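Local structure of Asp (Solanum tuberosum, 3RFI) at residues A[78-81]-A[82-86]; A[71-74]-A[75-79]; A[99-102]-A[103-106]. The protein probably interacts with membrane lipids as the saposin-like domain of a plant aspartic protease. All coordinates share one frame; numbering follows the deposited sequence. Where two conformers were deposited one is given.

Interaction 1: A[78-81]-A[82-86]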
loop_
_atom_site.group_PDB
_atom_site.type_symbol
_atom_site.label_atom_id
_atom_site.label_comp_id
_atom_site.label_asym_id
_atom_site.label_seq_id
_atom_site.Cartn_x
_atom_site.Cartn_y
_atom_site.Cartn_z
ATOM N N MET A 78 -9.219 12.249 6.818
ATOM C CA MET A 78 -8.437 13.178 5.968
ATOM C C MET A 78 -6.989 12.806 6.004
ATOM O O MET A 78 -6.374 12.754 4.929
ATOM C CB MET A 78 -8.587 14.620 6.431
ATOM C CG MET A 78 -9.762 15.353 5.907
ATOM S SD MET A 78 -10.128 16.904 6.737
ATOM C CE MET A 78 -8.621 17.177 7.642
ATOM N N ALA A 79 -6.441 12.508 7.201
ATOM C CA ALA A 79 -5.069 12.089 7.299
ATOM C C ALA A 79 -4.825 10.792 6.500
ATOM O O ALA A 79 -3.809 10.718 5.845
ATOM C CB ALA A 79 -4.586 11.940 8.735
ATOM N N VAL A 80 -5.716 9.794 6.584
ATOM C CA VAL A 80 -5.551 8.528 5.849
ATOM C C VAL A 80 -5.628 8.768 4.341
ATOM O O VAL A 80 -4.824 8.236 3.598
ATOM C CB VAL A 80 -6.545 7.419 6.271
ATOM C CG1 VAL A 80 -6.401 6.134 5.390
ATOM C CG2 VAL A 80 -6.266 7.058 7.786
ATOM N N VAL A 81 -6.600 9.546 3.889
ATOM C CA VAL A 81 -6.614 9.925 2.457
ATOM C C VAL A 81 -5.267 10.570 2.037
ATOM O O VAL A 81 -4.718 10.289 0.977
ATOM C CB VAL A 81 -7.770 10.933 2.219
ATOM C CG1 VAL A 81 -7.639 11.594 0.830
ATOM C CG2 VAL A 81 -9.081 10.231 2.441
ATOM N N TRP A 82 -4.727 11.437 2.856
ATOM C CA TRP A 82 -3.432 11.997 2.493
ATOM C C TRP A 82 -2.303 10.982 2.558
ATOM O O TRP A 82 -1.361 11.097 1.772
ATOM C CB TRP A 82 -3.134 13.185 3.355
ATOM C CG TRP A 82 -3.938 14.367 2.929
ATOM C CD1 TRP A 82 -4.427 14.622 1.652
ATOM C CD2 TRP A 82 -4.292 15.486 3.725
ATOM N NE1 TRP A 82 -5.037 15.845 1.632
ATOM C CE2 TRP A 82 -4.987 16.393 2.889
ATOM C CE3 TRP A 82 -4.111 15.814 5.083
ATOM C CZ2 TRP A 82 -5.473 17.606 3.354
ATOM C CZ3 TRP A 82 -4.546 17.045 5.533
ATOM C CH2 TRP A 82 -5.262 17.913 4.680
ATOM N N MET A 83 -2.366 10.021 3.517
ATOM C CA MET A 83 -1.388 8.932 3.535
ATOM C C MET A 83 -1.455 8.149 2.244
ATOM O O MET A 83 -0.414 7.814 1.694
ATOM C CB MET A 83 -1.571 7.991 4.730
ATOM C CG MET A 83 -1.315 8.742 6.035
ATOM S SD MET A 83 -1.776 7.580 7.327
ATOM C CE MET A 83 -1.475 8.577 8.767
ATOM N N GLN A 84 -2.659 7.840 1.794
ATOM C CA GLN A 84 -2.816 7.097 0.551
ATOM C C GLN A 84 -2.263 7.868 -0.606
ATOM O O GLN A 84 -1.736 7.258 -1.526
ATOM C CB GLN A 84 -4.271 6.826 0.242
ATOM C CG GLN A 84 -4.877 5.712 1.165
ATOM C CD GLN A 84 -6.391 5.620 0.967
ATOM O OE1 GLN A 84 -7.123 6.427 1.530
ATOM N NE2 GLN A 84 -6.854 4.687 0.101
ATOM N N ASN A 85 -2.445 9.184 -0.579
ATOM C CA ASN A 85 -1.926 9.988 -1.692
ATOM C C ASN A 85 -0.396 9.988 -1.695
ATOM O O ASN A 85 0.185 9.933 -2.802
ATOM C CB ASN A 85 -2.402 11.419 -1.642
ATOM C CG ASN A 85 -2.335 12.069 -2.991
ATOM O OD1 ASN A 85 -3.045 11.683 -3.883
ATOM N ND2 ASN A 85 -1.483 13.093 -3.139
ATOM N N GLN A 86 0.238 10.021 -0.514
ATOM C CA GLN A 86 1.695 9.885 -0.432
ATOM C C GLN A 86 2.077 8.539 -1.027
ATOM O O GLN A 86 3.059 8.416 -1.762
ATOM C CB GLN A 86 2.243 10.025 0.989
ATOM C CG GLN A 86 3.688 10.539 1.075
ATOM C CD GLN A 86 4.659 9.562 0.645
ATOM O OE1 GLN A 86 5.577 9.864 -0.159
ATOM N NE2 GLN A 86 4.501 8.348 1.146
#
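Trp-82 lies against the turn of helix that precedes it, meeting Met-78, Ala-79 and Val-81 mainly through their backbone atoms. Its amide donates a hydrogen bond to Met-78 O, with Trp-82 N at 3.0 Å and an N-H...O angle of 158°. The same carbonyl oxygen, Met-78 O, stands 3.3 Å above one face of the indole, displaced from the ring centre, and is 3.5 Å from Trp-82 CG. The first torsion of Trp-82 accounts for this: with chi1 at -75°, CG sits beside the residue's own nitrogen, and the ring is laid back toward the preceding turn. Val-81 adds a looser apolar touch, its CG1 being 4.5 Å from Trp-82 CD1, and its carbonyl oxygen Val-81 O takes a hydrogen bond from Asn-85 N at 3.0 Å. Val-80 deals instead with Gln-84. The backbone bond from Gln-84 N to Val-80 O is short at 2.8 Å and nearly straight at 163°, while the two side chains cross obliquely, with Val-80 CG1 3.9 Å from Gln-84 OE1. The other end of that amide is fixed elsewhere, because Gln-84 NE2 is hydrogen-bonded to Val-27 O. Val-80 is the buried member of the group and packs on Val-30 and on Pro-32 and Cys-36 of helix 32-38, whereas the tryptophan lies on an exposed flank. Consecutive i to i+4 bonds of one alpha-helix, with the Val-80 and Gln-84 side set against helix 32-38 and the loop before it, place this contact within the all-helical saposin-like fold.

Interaction 2: A[71-74]-A[75-79]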
loop_
_atom_site.group_PDB
_atom_site.type_symbol
_atom_site.label_atom_id
_atom_site.label_comp_id
_atom_site.label_asym_id
_atom_site.label_seq_id
_atom_site.Cartn_x
_atom_site.Cartn_y
_atom_site.Cartn_z
ATOM N N PRO A 71 -15.052 15.077 15.459
ATOM C CA PRO A 71 -14.044 15.796 14.695
ATOM C C PRO A 71 -12.737 15.034 14.472
ATOM O O PRO A 71 -12.117 15.195 13.418
ATOM C CB PRO A 71 -13.816 17.064 15.517
ATOM C CG PRO A 71 -15.150 17.274 16.199
ATOM C CD PRO A 71 -15.588 15.890 16.581
ATOM N N LEU A 72 -12.294 14.215 15.429
ATOM C CA LEU A 72 -11.073 13.473 15.161
ATOM C C LEU A 72 -11.333 12.366 14.152
ATOM O O LEU A 72 -10.422 11.847 13.575
ATOM C CB LEU A 72 -10.453 12.863 16.416
ATOM C CG LEU A 72 -9.918 13.908 17.406
ATOM C CD1 LEU A 72 -9.646 13.113 18.678
ATOM C CD2 LEU A 72 -8.650 14.417 16.773
ATOM N N CYS A 73 -12.578 11.936 14.022
ATOM C CA CYS A 73 -12.878 10.933 13.031
ATOM C C CYS A 73 -12.621 11.558 11.632
ATOM O O CYS A 73 -11.925 11.010 10.774
ATOM C CB CYS A 73 -14.352 10.531 13.121
ATOM S SG CYS A 73 -14.728 9.439 11.730
ATOM N N THR A 74 -13.221 12.702 11.406
ATOM C CA THR A 74 -13.072 13.373 10.137
ATOM C C THR A 74 -11.591 13.709 9.860
ATOM O O THR A 74 -11.121 13.554 8.750
ATOM C CB THR A 74 -13.918 14.647 10.156
ATOM O OG1 THR A 74 -15.230 14.304 10.608
ATOM C CG2 THR A 74 -14.009 15.261 8.776
ATOM N N ALA A 75 -10.869 14.184 10.871
ATOM C CA ALA A 75 -9.444 14.513 10.682
ATOM C C ALA A 75 -8.641 13.261 10.429
ATOM O O ALA A 75 -7.735 13.257 9.577
ATOM C CB ALA A 75 -8.890 15.315 11.937
ATOM N N CYS A 76 -8.958 12.188 11.129
ATOM C CA CYS A 76 -8.265 10.962 10.905
ATOM C C CYS A 76 -8.491 10.536 9.444
ATOM O O CYS A 76 -7.572 10.053 8.792
ATOM C CB CYS A 76 -8.866 9.859 11.811
ATOM S SG CYS A 76 -8.043 8.258 11.657
ATOM N N GLU A 77 -9.733 10.560 8.977
ATOM C CA GLU A 77 -9.985 10.064 7.639
ATOM C C GLU A 77 -9.239 10.951 6.593
ATOM O O GLU A 77 -8.697 10.429 5.636
ATOM C CB GLU A 77 -11.460 10.137 7.338
ATOM C CG GLU A 77 -12.156 8.899 7.997
ATOM C CD GLU A 77 -13.652 8.952 7.993
ATOM O OE1 GLU A 77 -14.248 7.875 8.193
ATOM O OE2 GLU A 77 -14.236 10.042 7.851
ATOM N N MET A 78 -9.219 12.249 6.818
ATOM C CA MET A 78 -8.437 13.178 5.968
ATOM C C MET A 78 -6.989 12.806 6.004
ATOM O O MET A 78 -6.374 12.754 4.929
ATOM C CB MET A 78 -8.587 14.620 6.431
ATOM C CG MET A 78 -9.762 15.353 5.907
ATOM S SD MET A 78 -10.128 16.904 6.737
ATOM C CE MET A 78 -8.621 17.177 7.642
ATOM N N ALA A 79 -6.441 12.508 7.201
ATOM C CA ALA A 79 -5.069 12.089 7.299
ATOM C C ALA A 79 -4.825 10.792 6.500
ATOM O O ALA A 79 -3.809 10.718 5.845
ATOM C CB ALA A 79 -4.586 11.940 8.735
#
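Four successive i to i+4 bonds run from Ala-75, Cys-76, Glu-77 and Met-78 back to Pro-71, Leu-72, Cys-73 and Thr-74, and the second is bent, for Cys-76 N, 2.9 Å from Leu-72 O, sits 42° out of the carbonyl plane. In the same place Cys-76 CB comes within 3.1 Å of Leu-72 O, evidence of close packing at that carbonyl. The main side-chain contact is between Cys-73 and Glu-77, one turn apart. Cys-73 SG points opposite its own backbone nitrogen (chi1 173°) and thereby swings forward along the helix, to 3.9 Å from Glu-77 CD. Glu-77 reaches back to meet it: CG lies beside its backbone N and the chain beyond is extended, so that both carboxylate oxygens stand close to the sulfur, OE1 at 3.9 Å and OE2 at 4.0 Å from Cys-73 SG. The CG of Glu-77 also rests 3.5 Å from Cys-73 O. Two disulfides of the saposin-like fold start here, Cys-73 to Cys-42 and Cys-76 to Cys-36, so the first turns of helix 71-87 are joined covalently to helix 32-38 and the chain after it. Glu-77 also touches Pro-32, Asp-33 and Cys-36 on helix 32-38. Putting an alanine here would probably open a gap beside the Cys-73 sulfur and give up the contacts on that helix. On the outer flank, Thr-74 OG1 makes a weak hydrogen bond to Ala-70 O, while Met-78 CG rests 3.6 Å from Thr-74 O.

Interaction 3: A[99-102]-A[103-106]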
loop_
_atom_site.group_PDB
_atom_site.type_symbol
_atom_site.label_atom_id
_atom_site.label_comp_id
_atom_site.label_asym_id
_atom_site.label_seq_id
_atom_site.Cartn_x
_atom_site.Cartn_y
_atom_site.Cartn_z
ATOM N N TYR A 99 12.283 -2.596 -3.349
ATOM C CA TYR A 99 12.401 -3.426 -2.123
ATOM C C TYR A 99 11.924 -4.870 -2.338
ATOM O O TYR A 99 12.606 -5.842 -1.955
ATOM C CB TYR A 99 11.537 -2.788 -1.019
ATOM C CG TYR A 99 11.574 -3.517 0.287
ATOM C CD1 TYR A 99 10.571 -4.406 0.622
ATOM C CD2 TYR A 99 12.631 -3.312 1.188
ATOM C CE1 TYR A 99 10.572 -5.051 1.834
ATOM C CE2 TYR A 99 12.662 -3.948 2.399
ATOM C CZ TYR A 99 11.627 -4.841 2.715
ATOM O OH TYR A 99 11.661 -5.499 3.906
ATOM N N VAL A 100 10.737 -5.015 -2.906
ATOM C CA VAL A 100 10.151 -6.339 -3.164
ATOM C C VAL A 100 11.022 -7.102 -4.160
ATOM O O VAL A 100 11.301 -8.296 -3.972
ATOM C CB VAL A 100 8.755 -6.215 -3.735
ATOM C CG1 VAL A 100 8.209 -7.603 -4.153
ATOM C CG2 VAL A 100 7.859 -5.499 -2.695
ATOM N N ASN A 101 11.438 -6.405 -5.214
ATOM C CA ASN A 101 12.241 -7.055 -6.200
ATOM C C ASN A 101 13.557 -7.594 -5.592
ATOM O O ASN A 101 13.986 -8.694 -5.927
ATOM C CB ASN A 101 12.564 -6.056 -7.320
ATOM C CG ASN A 101 12.984 -6.749 -8.576
ATOM O OD1 ASN A 101 12.298 -7.678 -9.029
ATOM N ND2 ASN A 101 14.118 -6.332 -9.152
ATOM N N GLN A 102 14.218 -6.787 -4.741
ATOM C CA GLN A 102 15.453 -7.234 -4.120
ATOM C C GLN A 102 15.180 -8.499 -3.282
ATOM O O GLN A 102 16.017 -9.362 -3.201
ATOM C CB GLN A 102 16.061 -6.136 -3.234
ATOM C CG GLN A 102 16.569 -4.907 -4.023
ATOM C CD GLN A 102 17.908 -5.096 -4.748
ATOM O OE1 GLN A 102 18.231 -6.179 -5.269
ATOM N NE2 GLN A 102 18.709 -3.998 -4.801
ATOM N N LEU A 103 14.016 -8.582 -2.643
ATOM C CA LEU A 103 13.608 -9.792 -1.907
ATOM C C LEU A 103 13.309 -10.993 -2.821
ATOM O O LEU A 103 13.699 -12.117 -2.489
ATOM C CB LEU A 103 12.432 -9.489 -0.964
ATOM C CG LEU A 103 12.897 -8.726 0.264
ATOM C CD1 LEU A 103 11.687 -7.972 0.859
ATOM C CD2 LEU A 103 13.515 -9.680 1.318
ATOM N N CYS A 104 12.664 -10.765 -3.977
ATOM C CA CYS A 104 12.484 -11.836 -4.954
ATOM C C CYS A 104 13.827 -12.479 -5.239
ATOM O O CYS A 104 13.908 -13.708 -5.362
ATOM C CB CYS A 104 11.991 -11.313 -6.308
ATOM S SG CYS A 104 10.411 -10.579 -6.200
ATOM N N GLU A 105 14.858 -11.643 -5.392
ATOM C CA GLU A 105 16.210 -12.107 -5.750
ATOM C C GLU A 105 16.863 -12.894 -4.631
ATOM O O GLU A 105 17.859 -13.560 -4.849
ATOM C CB GLU A 105 17.108 -10.931 -6.154
ATOM C CG GLU A 105 16.584 -10.231 -7.409
ATOM C CD GLU A 105 17.310 -8.940 -7.753
ATOM O OE1 GLU A 105 16.987 -8.353 -8.823
ATOM O OE2 GLU A 105 18.211 -8.515 -6.971
ATOM N N LYS A 106 16.287 -12.828 -3.436
ATOM C CA LYS A 106 16.765 -13.588 -2.301
ATOM C C LYS A 106 16.063 -14.938 -2.105
ATOM O O LYS A 106 16.378 -15.677 -1.164
ATOM C CB LYS A 106 16.724 -12.707 -1.053
ATOM C CG LYS A 106 17.796 -11.619 -1.123
ATOM C CD LYS A 106 17.821 -10.790 0.130
ATOM C CE LYS A 106 19.034 -9.878 0.104
ATOM N NZ LYS A 106 18.791 -8.777 -0.907
HETATM O O HOH W 1 15.126 -7.631 -11.321
HETATM O O HOH W 2 18.512 -8.902 -3.807
#
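Tyr-99 and Leu-103 meet because of their first torsions: the ring of Tyr-99 leaves opposite its backbone nitrogen (chi1 -179°), while Leu-103 CG stays beside its own nitrogen (chi1 -75°) and turns back toward the tyrosine. Leu-103 CD1 then lies obliquely to the ring, 3.3 Å from Tyr-99 CE1, which is tight for two carbons. In the backbone of the same turn, the bond from Leu-103 N to Tyr-99 O, at 3.2 Å, is longer than its neighbour from Cys-104 N to Val-100 O, at 2.8 Å. Cys-104 SG approaches Val-100 CG1 at 4.2 Å and is bonded to Cys-11. This disulfide of the saposin-like fold ties the C-terminal part of helix 90-104 to helix 6-29, on which Val-100 also packs through Val-15. Asn-101 and Glu-105 are bridged by a water: it accepts from Asn-101 ND2 at 2.7 Å and donates to Glu-105 OE1 at 3.2 Å, the amide and carboxylate planes being 64° apart. Lys-106, bent at its last torsion, folds back over Gln-102 O, and its NZ donates to a second water at 2.9 Å.

Overall arrangement
All three contacts are local, between residues three to five apart along a helix (in interaction 3, into the turn beyond), and mostly at the surface, each with one buried residue. Interactions 1 and 2 continue one another along helix 71-87 and share Met-78 and Ala-79. Interaction 3 sits on the next helix, 90-104, across the chain's centre, about 13 Å from interaction 1 and 22 Å from interaction 2 at the nearest atoms. The chemistry follows the place: interaction 1 lays an indole over a carbonyl and turns a valine to helix 32-38, interaction 2 sets a carboxylate beside a disulfide sulfur, and interaction 3 adds a water bridge between an amide and a carboxylate late in helix 90-104.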